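Local coordinates for protein cleavage stimulation factor 77 (Encephalitozoon cuniculi, PDB 2UY1) that probably binds mRNA and, like its relatives of the suppressor of forked family, is thought to take part in cleavage of pre-mRNA 3' ends, at residues R177-E182 with F200-I205; V215-S220 with G437-F442. One frame throughout, in Å; residues are numbered along the deposited sequence.

Contact 1 joins helices 173-184 and 193-208, near neighbours in sequence and almost antiparallel, through aliphatic branches and a histidine ring. Contact 2 brings helix 434-446 back across helix 213-225 at a steep angle, after more than 200 residues, and rests on aromatic rings. The two thus contrast packing between neighbouring helices with packing between distant parts of one chain. Both are buried, but contact 2 also adjoins the second protein chain of the assembly, which does not touch contact 1. Their centres lie about 13 Å apart; Ile179 CD1 and Phe218 CD2 join them at 3.7 Å, and the rings of His202 and Tyr219 meet.

Contact 1. Residues R177-E182 with F200-I205; sequences RLIDLE and FIHNYI
Ile179 and Ile201, with CA atoms 7.2 Å apart, mark the nearest approach of two helical segments that run almost exactly antiparallel, at 175°, with their axes 10.6 Å apart. Three isoleucines form the seam. The CD1 tip of Ile179 reaches CD1 of Ile205 at 3.7 Å, while its CG1 faces CG2 of Ile201. The same Ile179 side chain crosses that of His202 at about a right angle: CG1 sits off-centre above the imidazole in a CH-pi contact, 4.2 Å from the ring centroid, and CD1 comes obliquely to within 3.6 Å of NE2. The other nitrogen, ND1, is hydrogen-bonded to the carbonyl oxygen of Met198, consistent with a proton on ND1, and the ring also stacks with Tyr222. Antiparallel helix pairs of this kind are the building element of the HAT-repeat alpha solenoid expected of this TPR-related family. Leu178 also packs on Ile201, its CD2 meeting the same CG2 that Ile179 touches. Glu182 closes this end with its hydrocarbon part: CG lies only 3.3 Å from Ile201 CD1, a tight fit. The bend of the glutamate chain at chi2 (-63°) places CD 4.0 Å from that same methyl, while the carboxylate forms a salt bridge with Arg197.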
loop_
_atom_site.group_PDB
_atom_site.type_symbol
_atom_site.label_atom_id
_atom_site.label_comp_id
_atom_site.label_asym_id
_atom_site.label_seq_id
_atom_site.Cartn_x
_atom_site.Cartn_y
_atom_site.Cartn_z
ATOM N N ARG B 177 -20.164 -13.007 -20.629
ATOM C CA ARG B 177 -19.744 -14.405 -20.766
ATOM C C ARG B 177 -20.359 -15.127 -21.974
ATOM O O ARG B 177 -19.652 -15.811 -22.723
ATOM C CB ARG B 177 -20.056 -15.163 -19.474
ATOM C CG ARG B 177 -18.970 -15.047 -18.393
ATOM C CD ARG B 177 -19.344 -15.838 -17.162
ATOM N NE ARG B 177 -18.502 -15.495 -16.014
ATOM C CZ ARG B 177 -18.935 -14.914 -14.892
ATOM N NH1 ARG B 177 -20.222 -14.610 -14.726
ATOM N NH2 ARG B 177 -18.077 -14.652 -13.909
ATOM N N LEU B 178 -21.666 -14.946 -22.170
ATOM C CA LEU B 178 -22.372 -15.508 -23.327
ATOM C C LEU B 178 -21.802 -15.016 -24.655
ATOM O O LEU B 178 -21.497 -15.826 -25.552
ATOM C CB LEU B 178 -23.885 -15.244 -23.248
ATOM C CG LEU B 178 -24.813 -15.668 -24.426
ATOM C CD1 LEU B 178 -24.933 -17.208 -24.522
ATOM C CD2 LEU B 178 -26.204 -15.061 -24.306
ATOM N N ILE B 179 -21.670 -13.696 -24.782
ATOM C CA ILE B 179 -21.054 -13.069 -25.937
ATOM C C ILE B 179 -19.710 -13.702 -26.294
ATOM O O ILE B 179 -19.517 -14.130 -27.452
ATOM C CB ILE B 179 -20.885 -11.520 -25.752
ATOM C CG1 ILE B 179 -22.223 -10.810 -25.970
ATOM C CG2 ILE B 179 -19.806 -10.932 -26.735
ATOM C CD1 ILE B 179 -22.275 -9.377 -25.437
ATOM N N ASP B 180 -18.806 -13.744 -25.312
ATOM C CA ASP B 180 -17.457 -14.332 -25.494
ATOM C C ASP B 180 -17.471 -15.801 -25.960
ATOM O O ASP B 180 -16.725 -16.169 -26.853
ATOM C CB ASP B 180 -16.645 -14.235 -24.205
ATOM C CG ASP B 180 -16.406 -12.809 -23.742
ATOM O OD1 ASP B 180 -16.132 -11.906 -24.579
ATOM O OD2 ASP B 180 -16.492 -12.605 -22.507
ATOM N N LEU B 181 -18.298 -16.625 -25.320
ATOM C CA LEU B 181 -18.496 -18.036 -25.695
ATOM C C LEU B 181 -18.937 -18.195 -27.161
ATOM O O LEU B 181 -18.387 -19.044 -27.872
ATOM C CB LEU B 181 -19.507 -18.732 -24.741
ATOM C CG LEU B 181 -20.165 -20.078 -25.157
ATOM C CD1 LEU B 181 -19.391 -21.220 -24.623
ATOM C CD2 LEU B 181 -21.614 -20.190 -24.706
ATOM N N GLU B 182 -19.931 -17.398 -27.590
ATOM C CA GLU B 182 -20.434 -17.395 -28.981
ATOM C C GLU B 182 -19.478 -16.804 -30.003
ATOM O O GLU B 182 -19.466 -17.221 -31.177
ATOM C CB GLU B 182 -21.783 -16.661 -29.085
ATOM C CG GLU B 182 -22.997 -17.427 -28.535
ATOM C CD GLU B 182 -23.304 -18.742 -29.274
ATOM O OE1 GLU B 182 -22.994 -18.863 -30.491
ATOM O OE2 GLU B 182 -23.884 -19.647 -28.639
ATOM N N PHE B 200 -28.575 -11.031 -32.847
ATOM C CA PHE B 200 -29.677 -11.393 -31.951
ATOM C C PHE B 200 -29.236 -11.303 -30.504
ATOM O O PHE B 200 -29.937 -10.723 -29.668
ATOM C CB PHE B 200 -30.228 -12.811 -32.215
ATOM C CG PHE B 200 -31.071 -13.314 -31.102
ATOM C CD1 PHE B 200 -32.415 -12.961 -31.022
ATOM C CD2 PHE B 200 -30.524 -14.063 -30.093
ATOM C CE1 PHE B 200 -33.179 -13.381 -29.963
ATOM C CE2 PHE B 200 -31.293 -14.502 -29.007
ATOM C CZ PHE B 200 -32.613 -14.176 -28.950
ATOM N N ILE B 201 -28.095 -11.934 -30.204
ATOM C CA ILE B 201 -27.594 -12.005 -28.830
ATOM C C ILE B 201 -27.378 -10.596 -28.272
ATOM O O ILE B 201 -27.866 -10.302 -27.195
ATOM C CB ILE B 201 -26.322 -12.958 -28.732
ATOM C CG1 ILE B 201 -26.768 -14.439 -28.864
ATOM C CG2 ILE B 201 -25.495 -12.706 -27.485
ATOM C CD1 ILE B 201 -25.643 -15.498 -28.727
ATOM N N HIS B 202 -26.689 -9.720 -29.011
ATOM C CA HIS B 202 -26.419 -8.345 -28.549
ATOM C C HIS B 202 -27.716 -7.505 -28.413
ATOM O O HIS B 202 -27.887 -6.762 -27.446
ATOM C CB HIS B 202 -25.473 -7.608 -29.506
ATOM C CG HIS B 202 -24.034 -8.030 -29.403
ATOM N ND1 HIS B 202 -23.469 -8.975 -30.241
ATOM C CD2 HIS B 202 -23.043 -7.624 -28.568
ATOM C CE1 HIS B 202 -22.202 -9.167 -29.897
ATOM N NE2 HIS B 202 -21.915 -8.352 -28.894
ATOM N N ASN B 203 -28.629 -7.631 -29.368
ATOM C CA ASN B 203 -29.909 -6.904 -29.265
ATOM C C ASN B 203 -30.772 -7.402 -28.127
ATOM O O ASN B 203 -31.349 -6.596 -27.388
ATOM C CB ASN B 203 -30.689 -6.998 -30.561
ATOM C CG ASN B 203 -30.214 -6.028 -31.576
ATOM O OD1 ASN B 203 -29.692 -6.415 -32.626
ATOM N ND2 ASN B 203 -30.353 -4.746 -31.274
ATOM N N TYR B 204 -30.892 -8.723 -27.992
ATOM C CA TYR B 204 -31.634 -9.302 -26.857
ATOM C C TYR B 204 -30.997 -8.806 -25.554
ATOM O O TYR B 204 -31.699 -8.438 -24.648
ATOM C CB TYR B 204 -31.601 -10.830 -26.884
ATOM C CG TYR B 204 -32.339 -11.485 -25.738
ATOM C CD1 TYR B 204 -33.732 -11.698 -25.827
ATOM C CD2 TYR B 204 -31.684 -11.894 -24.582
ATOM C CE1 TYR B 204 -34.440 -12.283 -24.806
ATOM C CE2 TYR B 204 -32.417 -12.498 -23.534
ATOM C CZ TYR B 204 -33.805 -12.679 -23.677
ATOM O OH TYR B 204 -34.605 -13.275 -22.714
ATOM N N ILE B 205 -29.669 -8.806 -25.459
ATOM C CA ILE B 205 -28.993 -8.229 -24.279
ATOM C C ILE B 205 -29.294 -6.725 -24.059
ATOM O O ILE B 205 -29.466 -6.279 -22.925
ATOM C CB ILE B 205 -27.478 -8.485 -24.294
ATOM C CG1 ILE B 205 -27.190 -9.989 -24.276
ATOM C CG2 ILE B 205 -26.807 -7.768 -23.120
ATOM C CD1 ILE B 205 -25.755 -10.360 -24.658
#

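Contact 2. Residues V215-S220 with G437-F442; sequences VYFFYS and GRYHCF
Phe217 pushes its ring edge over the face of Phe442, with CE1 3.5 Å above that ring and offset toward its rim. The pair is edge-to-face, centroids 5.0 Å apart and planes at 64°. CG of Phe217 is anti to the backbone N (chi1 167°), and the ring lies against the backbone of helix 434-446 as well as its side chains: CE2 approaches the backbone N of Tyr439 at 3.4 Å and CZ comes within 3.8 Å of the carbonyl oxygen of Arg438. Tyr439 contributes twice. Its CB packs 3.8 Å from Phe217 CE2 and also lies at the edge of the Phe218 ring, and its own ring turns an edge toward the face of Phe217, the two centroids 6.0 Å apart. Tyr251 and Phe247 extend this aromatic grouping beyond the two segments. Of the Arg438 side chain, CB is what touches Phe217; the extended chain leads away from this contact to an acidic side chain of the second protein chain, with which it forms a salt bridge, and an aromatic ring of that chain meets Phe442 edge-to-face. The axes of the two segments pass 10.3 Å apart at 106°, far from the near-antiparallel pairing of successive solenoid helices. This is an aromatic cluster at a steep helix crossing, by which a helix near the end of the modelled chain folds back onto the helical-repeat array beside the interface with its partner chain.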
loop_
_atom_site.group_PDB
_atom_site.type_symbol
_atom_site.label_atom_id
_atom_site.label_comp_id
_atom_site.label_asym_id
_atom_site.label_seq_id
_atom_site.Cartn_x
_atom_site.Cartn_y
_atom_site.Cartn_z
ATOM N N VAL B 215 -23.699 -2.777 -22.035
ATOM C CA VAL B 215 -24.294 -3.536 -23.130
ATOM C C VAL B 215 -24.086 -2.833 -24.469
ATOM O O VAL B 215 -23.806 -3.473 -25.483
ATOM C CB VAL B 215 -25.801 -3.760 -22.908
ATOM C CG1 VAL B 215 -26.029 -4.724 -21.753
ATOM C CG2 VAL B 215 -26.502 -2.434 -22.651
ATOM N N TYR B 216 -24.227 -1.512 -24.461
ATOM C CA TYR B 216 -24.122 -0.704 -25.681
ATOM C C TYR B 216 -22.683 -0.693 -26.133
ATOM O O TYR B 216 -22.420 -0.759 -27.330
ATOM C CB TYR B 216 -24.646 0.726 -25.436
ATOM C CG TYR B 216 -26.091 0.730 -25.022
ATOM C CD1 TYR B 216 -27.116 0.816 -25.979
ATOM C CD2 TYR B 216 -26.455 0.560 -23.671
ATOM C CE1 TYR B 216 -28.492 0.759 -25.597
ATOM C CE2 TYR B 216 -27.802 0.504 -23.291
ATOM C CZ TYR B 216 -28.796 0.604 -24.254
ATOM O OH TYR B 216 -30.125 0.589 -23.875
ATOM N N PHE B 217 -21.747 -0.592 -25.193
ATOM C CA PHE B 217 -20.312 -0.692 -25.543
ATOM C C PHE B 217 -19.976 -2.095 -26.122
ATOM O O PHE B 217 -19.184 -2.180 -27.049
ATOM C CB PHE B 217 -19.410 -0.344 -24.340
ATOM C CG PHE B 217 -17.919 -0.735 -24.530
ATOM C CD1 PHE B 217 -17.008 0.188 -25.011
ATOM C CD2 PHE B 217 -17.466 -2.058 -24.240
ATOM C CE1 PHE B 217 -15.630 -0.159 -25.163
ATOM C CE2 PHE B 217 -16.126 -2.451 -24.429
ATOM C CZ PHE B 217 -15.196 -1.504 -24.921
ATOM N N PHE B 218 -20.542 -3.179 -25.548
ATOM C CA PHE B 218 -20.279 -4.550 -26.055
ATOM C C PHE B 218 -20.635 -4.689 -27.547
ATOM O O PHE B 218 -19.823 -5.140 -28.367
ATOM C CB PHE B 218 -21.108 -5.630 -25.349
ATOM C CG PHE B 218 -20.842 -5.815 -23.873
ATOM C CD1 PHE B 218 -19.653 -5.400 -23.248
ATOM C CD2 PHE B 218 -21.779 -6.504 -23.118
ATOM C CE1 PHE B 218 -19.438 -5.609 -21.863
ATOM C CE2 PHE B 218 -21.564 -6.724 -21.763
ATOM C CZ PHE B 218 -20.401 -6.260 -21.135
ATOM N N TYR B 219 -21.860 -4.296 -27.885
ATOM C CA TYR B 219 -22.363 -4.310 -29.277
ATOM C C TYR B 219 -21.621 -3.350 -30.174
ATOM O O TYR B 219 -21.262 -3.697 -31.312
ATOM C CB TYR B 219 -23.873 -4.006 -29.308
ATOM C CG TYR B 219 -24.599 -4.441 -30.583
ATOM C CD1 TYR B 219 -24.087 -5.451 -31.387
ATOM C CD2 TYR B 219 -25.844 -3.918 -30.915
ATOM C CE1 TYR B 219 -24.763 -5.901 -32.509
ATOM C CE2 TYR B 219 -26.520 -4.318 -32.070
ATOM C CZ TYR B 219 -25.998 -5.301 -32.848
ATOM O OH TYR B 219 -26.669 -5.703 -33.991
ATOM N N SER B 220 -21.399 -2.127 -29.706
ATOM C CA SER B 220 -20.633 -1.165 -30.494
ATOM C C SER B 220 -19.287 -1.783 -30.932
ATOM O O SER B 220 -18.889 -1.695 -32.109
ATOM C CB SER B 220 -20.404 0.108 -29.657
ATOM O OG SER B 220 -19.492 1.002 -30.312
ATOM N N GLY B 437 -13.679 -7.269 -19.846
ATOM C CA GLY B 437 -12.266 -6.889 -19.870
ATOM C C GLY B 437 -11.990 -5.677 -20.720
ATOM O O GLY B 437 -11.354 -4.712 -20.254
ATOM N N ARG B 438 -12.485 -5.702 -21.960
ATOM C CA ARG B 438 -12.338 -4.589 -22.901
ATOM C C ARG B 438 -12.951 -3.286 -22.370
ATOM O O ARG B 438 -12.355 -2.216 -22.466
ATOM C CB ARG B 438 -12.920 -4.966 -24.276
ATOM C CG ARG B 438 -11.994 -5.885 -25.043
ATOM C CD ARG B 438 -12.643 -6.511 -26.256
ATOM N NE ARG B 438 -11.811 -7.589 -26.820
ATOM C CZ ARG B 438 -10.871 -7.443 -27.772
ATOM N NH1 ARG B 438 -10.588 -6.237 -28.292
ATOM N NH2 ARG B 438 -10.221 -8.513 -28.227
ATOM N N TYR B 439 -14.165 -3.396 -21.846
ATOM C CA TYR B 439 -14.861 -2.291 -21.233
ATOM C C TYR B 439 -14.026 -1.698 -20.128
ATOM O O TYR B 439 -13.900 -0.493 -20.087
ATOM C CB TYR B 439 -16.218 -2.767 -20.646
ATOM C CG TYR B 439 -16.870 -1.761 -19.707
ATOM C CD1 TYR B 439 -17.567 -0.644 -20.205
ATOM C CD2 TYR B 439 -16.779 -1.922 -18.327
ATOM C CE1 TYR B 439 -18.160 0.250 -19.356
ATOM C CE2 TYR B 439 -17.353 -1.032 -17.478
ATOM C CZ TYR B 439 -18.030 0.071 -17.993
ATOM O OH TYR B 439 -18.627 0.948 -17.114
ATOM N N HIS B 440 -13.510 -2.537 -19.209
ATOM C CA HIS B 440 -12.688 -2.013 -18.113
ATOM C C HIS B 440 -11.429 -1.362 -18.567
ATOM O O HIS B 440 -11.028 -0.373 -18.002
ATOM C CB HIS B 440 -12.462 -3.013 -16.968
ATOM C CG HIS B 440 -13.700 -3.269 -16.182
ATOM N ND1 HIS B 440 -14.677 -4.193 -16.338
ATOM C CD2 HIS B 440 -14.111 -2.437 -15.165
ATOM C CE1 HIS B 440 -15.613 -3.958 -15.368
ATOM N NE2 HIS B 440 -15.262 -2.877 -14.685
ATOM N N CYS B 441 -10.851 -1.856 -19.647
ATOM C CA CYS B 441 -9.753 -1.176 -20.332
ATOM C C CYS B 441 -10.088 0.242 -20.741
ATOM O O CYS B 441 -9.290 1.126 -20.550
ATOM C CB CYS B 441 -9.229 -1.983 -21.527
ATOM S SG CYS B 441 -8.223 -3.453 -21.091
ATOM N N PHE B 442 -11.282 0.469 -21.307
ATOM C CA PHE B 442 -11.667 1.794 -21.702
ATOM C C PHE B 442 -11.953 2.588 -20.442
ATOM O O PHE B 442 -11.431 3.682 -20.308
ATOM C CB PHE B 442 -12.895 1.753 -22.638
ATOM C CG PHE B 442 -12.559 1.549 -24.083
ATOM C CD1 PHE B 442 -12.587 2.601 -24.960
ATOM C CD2 PHE B 442 -12.249 0.275 -24.576
ATOM C CE1 PHE B 442 -12.269 2.436 -26.306
ATOM C CE2 PHE B 442 -11.921 0.099 -25.896
ATOM C CZ PHE B 442 -11.943 1.203 -26.773
#